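Local coordinates for bilirubin-inducible fluorescent protein UnaG (Anguilla japonica, PDB 4I3B), which binds unconjugated bilirubin with high affinity inside its beta-barrel and, once loaded with this pigment, fluoresces green when excited, at residues W9-S14 against T37-Y42. Residues are numbered along the deposited sequence; the frame is centred on the assembly and turned at random.
Sequences WKIADS and TTPTLY. With BLR (3-[5-[(Z)-(4-ethenyl-3-methyl-5-oxidanylidene-pyrrol-2-ylidene)methyl]-2-[[5-[(Z)-(3-ethenyl-4-methyl-5-oxidanylidene-pyrrol-2-ylidene)methyl]-3-(3-hydroxy-3-oxopropyl)-4-methyl-1H-pyrrol-2-yl]methyl]-4-methyl-1H-pyrrol-3-yl]propanoic acid), chain G.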
loop_
_atom_site.group_PDB
_atom_site.type_symbol
_atom_site.label_atom_id
_atom_site.label_comp_id
_atom_site.label_asym_id
_atom_site.label_seq_id
_atom_site.Cartn_x
_atom_site.Cartn_y
_atom_site.Cartn_z
ATOM N N TRP A 9 6.096 -9.734 -4.850
ATOM C CA TRP A 9 4.766 -10.125 -4.443
ATOM C C TRP A 9 3.763 -9.845 -5.563
ATOM O O TRP A 9 3.874 -8.846 -6.278
ATOM C CB TRP A 9 4.326 -9.303 -3.242
ATOM C CG TRP A 9 5.083 -9.520 -1.997
ATOM C CD1 TRP A 9 6.140 -8.765 -1.532
ATOM C CD2 TRP A 9 4.863 -10.548 -1.045
ATOM N NE1 TRP A 9 6.563 -9.263 -0.317
ATOM C CE2 TRP A 9 5.801 -10.360 -0.002
ATOM C CE3 TRP A 9 3.960 -11.616 -0.959
ATOM C CZ2 TRP A 9 5.831 -11.181 1.122
ATOM C CZ3 TRP A 9 4.011 -12.443 0.162
ATOM C CH2 TRP A 9 4.927 -12.208 1.188
ATOM N N LYS A 10 2.768 -10.719 -5.729
ATOM C CA LYS A 10 1.744 -10.571 -6.759
ATOM C C LYS A 10 0.373 -10.681 -6.114
ATOM O O LYS A 10 0.170 -11.502 -5.219
ATOM C CB LYS A 10 1.868 -11.696 -7.820
ATOM C CG LYS A 10 3.182 -11.702 -8.613
ATOM C CD LYS A 10 3.213 -12.852 -9.613
ATOM C CE LYS A 10 1.977 -12.861 -10.480
ATOM N NZ LYS A 10 2.156 -13.713 -11.688
ATOM N N ILE A 11 -0.595 -9.909 -6.572
ATOM C CA ILE A 11 -1.879 -9.912 -5.876
ATOM C C ILE A 11 -2.545 -11.266 -5.993
ATOM O O ILE A 11 -2.438 -11.948 -7.009
ATOM C CB ILE A 11 -2.835 -8.773 -6.313
ATOM C CG1 ILE A 11 -3.860 -8.463 -5.215
ATOM C CG2 ILE A 11 -3.538 -9.109 -7.587
ATOM C CD1 ILE A 11 -4.641 -7.163 -5.447
ATOM N N ALA A 12 -3.226 -11.631 -4.909
ATOM C CA ALA A 12 -4.004 -12.847 -4.812
ATOM C C ALA A 12 -5.506 -12.544 -4.680
ATOM O O ALA A 12 -6.317 -13.224 -5.293
ATOM C CB ALA A 12 -3.527 -13.673 -3.605
ATOM N N ASP A 13 -5.896 -11.570 -3.861
ATOM C CA ASP A 13 -7.307 -11.236 -3.690
ATOM C C ASP A 13 -7.456 -9.829 -3.173
ATOM O O ASP A 13 -6.523 -9.245 -2.659
ATOM C CB ASP A 13 -8.034 -12.226 -2.762
ATOM C CG ASP A 13 -7.312 -12.457 -1.472
ATOM O OD1 ASP A 13 -7.032 -11.464 -0.762
ATOM O OD2 ASP A 13 -6.994 -13.641 -1.163
ATOM N N SER A 14 -8.648 -9.278 -3.334
ATOM C CA SER A 14 -8.964 -7.890 -2.997
ATOM C C SER A 14 -10.453 -7.764 -2.660
ATOM O O SER A 14 -11.289 -8.265 -3.431
ATOM C CB SER A 14 -8.644 -7.004 -4.213
ATOM O OG SER A 14 -8.897 -5.630 -3.958
ATOM N N THR A 37 -7.355 -3.602 -10.605
ATOM C CA THR A 37 -5.932 -3.850 -10.827
ATOM C C THR A 37 -5.438 -5.174 -10.249
ATOM O O THR A 37 -5.998 -5.703 -9.294
ATOM C CB THR A 37 -5.044 -2.714 -10.247
ATOM O OG1 THR A 37 -5.316 -2.514 -8.852
ATOM C CG2 THR A 37 -5.284 -1.420 -11.011
ATOM N N THR A 38 -4.359 -5.676 -10.838
ATOM C CA THR A 38 -3.656 -6.831 -10.308
ATOM C C THR A 38 -2.185 -6.439 -10.133
ATOM O O THR A 38 -1.336 -6.752 -10.961
ATOM C CB THR A 38 -3.822 -8.043 -11.225
ATOM O OG1 THR A 38 -3.447 -7.664 -12.550
ATOM C CG2 THR A 38 -5.294 -8.525 -11.232
ATOM N N PRO A 39 -1.876 -5.719 -9.046
ATOM C CA PRO A 39 -0.527 -5.185 -8.841
ATOM C C PRO A 39 0.557 -6.222 -8.547
ATOM O O PRO A 39 0.295 -7.313 -8.048
ATOM C CB PRO A 39 -0.718 -4.275 -7.634
ATOM C CG PRO A 39 -1.910 -4.874 -6.890
ATOM C CD PRO A 39 -2.818 -5.232 -8.027
ATOM N N THR A 40 1.792 -5.840 -8.874
ATOM C CA THR A 40 3.002 -6.552 -8.495
ATOM C C THR A 40 3.827 -5.567 -7.672
ATOM O O THR A 40 3.912 -4.371 -8.032
ATOM C CB THR A 40 3.805 -6.977 -9.729
ATOM O OG1 THR A 40 2.954 -7.727 -10.595
ATOM C CG2 THR A 40 4.979 -7.837 -9.340
ATOM N N LEU A 41 4.438 -6.054 -6.596
ATOM C CA LEU A 41 5.318 -5.262 -5.743
ATOM C C LEU A 41 6.711 -5.838 -5.757
ATOM O O LEU A 41 6.874 -7.065 -5.746
ATOM C CB LEU A 41 4.843 -5.315 -4.302
ATOM C CG LEU A 41 3.363 -5.145 -4.025
ATOM C CD1 LEU A 41 3.063 -5.363 -2.562
ATOM C CD2 LEU A 41 2.847 -3.812 -4.493
ATOM N N TYR A 42 7.711 -4.957 -5.693
ATOM C CA TYR A 42 9.109 -5.350 -5.559
ATOM C C TYR A 42 9.614 -4.571 -4.376
ATOM O O TYR A 42 9.770 -3.344 -4.453
ATOM C CB TYR A 42 9.915 -4.986 -6.809
ATOM C CG TYR A 42 9.319 -5.511 -8.087
ATOM C CD1 TYR A 42 9.700 -6.748 -8.589
ATOM C CD2 TYR A 42 8.353 -4.786 -8.781
ATOM C CE1 TYR A 42 9.166 -7.248 -9.773
ATOM C CE2 TYR A 42 7.785 -5.287 -9.940
ATOM C CZ TYR A 42 8.193 -6.511 -10.441
ATOM O OH TYR A 42 7.620 -6.979 -11.599
HETATM C CHA BLR G . -0.417 -0.630 -4.229
HETATM N NA BLR G . 1.347 -0.468 -2.424
HETATM C C1A BLR G . 0.746 0.050 -3.527
HETATM C C2A BLR G . 1.283 1.299 -3.791
HETATM C C3A BLR G . 2.230 1.539 -2.794
HETATM C C4A BLR G . 2.255 0.426 -1.964
HETATM C CMA BLR G . 3.087 2.760 -2.651
HETATM C CAA BLR G . 0.919 2.194 -4.934
HETATM C CBA BLR G . 0.032 3.307 -4.538
HETATM C CGA BLR G . -0.307 4.223 -5.659
HETATM O O1A BLR G . -0.290 3.825 -6.860
HETATM O O2A BLR G . -0.576 5.438 -5.339
HETATM C CHB BLR G . 3.142 0.281 -0.798
HETATM N NB BLR G . 2.998 -2.141 -0.418
HETATM C C1B BLR G . 3.492 -0.854 -0.111
HETATM C C2B BLR G . 4.344 -0.959 1.005
HETATM C C3B BLR G . 4.449 -2.175 1.400
HETATM C C4B BLR G . 3.589 -3.123 0.579
HETATM C CMB BLR G . 5.043 0.243 1.609
HETATM O OB BLR G . 3.380 -4.286 0.592
HETATM C CAB BLR G . 5.265 -2.698 2.524
HETATM C CBB BLR G . 5.316 -4.013 2.895
HETATM N NC BLR G . -3.687 1.759 -7.619
HETATM C C1C BLR G . -4.099 2.223 -9.026
HETATM C C2C BLR G . -4.914 3.425 -8.692
HETATM C C3C BLR G . -4.963 3.638 -7.422
HETATM C C4C BLR G . -4.251 2.704 -6.691
HETATM C CMC BLR G . -5.511 4.237 -9.792
HETATM O OC BLR G . -3.827 1.678 -10.059
HETATM C CAC BLR G . -5.638 4.763 -6.751
HETATM C CBC BLR G . -6.825 5.268 -7.168
HETATM C CHD BLR G . -4.078 2.621 -5.348
HETATM N ND BLR G . -2.226 0.872 -5.092
HETATM C C1D BLR G . -3.163 1.720 -4.629
HETATM C C2D BLR G . -3.133 1.626 -3.155
HETATM C C3D BLR G . -2.176 0.710 -2.801
HETATM C C4D BLR G . -1.533 0.209 -4.028
HETATM C CMD BLR G . -4.050 2.411 -2.276
HETATM C CAD BLR G . -1.809 0.341 -1.389
HETATM C CBD BLR G . -2.461 -0.970 -0.996
HETATM C CGD BLR G . -1.661 -2.127 -1.474
HETATM O O1D BLR G . -2.191 -2.954 -2.237
HETATM O O2D BLR G . -0.481 -2.309 -1.093
#
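CG and CD of the puckered Pro-39 ring meet CB and CD1 of Ile-11, CB over one face, CD1 beyond CG and CD. Ile-11 is deposited in two conformers; in one, CD1 lies 3.7 Å from Pro-39 CD and the side chains cross obliquely. With CG1 anti to the backbone N (chi1 -157°), the isoleucine sends this branch to the ring while Ile-11 CG2 packs 3.6 Å from Thr-38 CA. Elsewhere the proline touches Arg-132 and Tyr-134 of strand 128-135. An alanine in place of Pro-39 would probably leave Ile-11 CD1 and CB without the CG and CD they pack on, opening a gap beside the isoleucine. The flat indole of Trp-9 leads away from 37-42; it packs on Leu-119, forms a cation-pi contact with Arg-136, and donates its NE1-H to Phe-5 O. Of the Trp-9 side chain, CB comes nearest, 4.2 Å from Leu-41 CB.

Trp-9 and Leu-41 form an antiparallel hydrogen-bonded pair, Trp-9 N to Leu-41 O and Leu-41 N to Trp-9 O both measuring 2.9 Å. Beyond the non-hydrogen-bonded pair Lys-10/Thr-40, Ile-11 N donates to Pro-39 O at 3.1 Å, with a C=O...N angle of 174°.

Residues 37-42 also reach the pigment: Leu-41 CD1 stands 3.3 Å from bilirubin OB, and Thr-37 CG2 3.6 Å from OC, the oxygen of the other terminal ring. Thr-37 OG1 bonds to Gly-34 O and Arg-132 NH2, the latter residue also binding bilirubin. Strands 7-15 and 40-46 adjoin in the barrel wall, joined through helices 17-23 and 28-36, the helical lid characteristic of the fatty-acid binding protein fold.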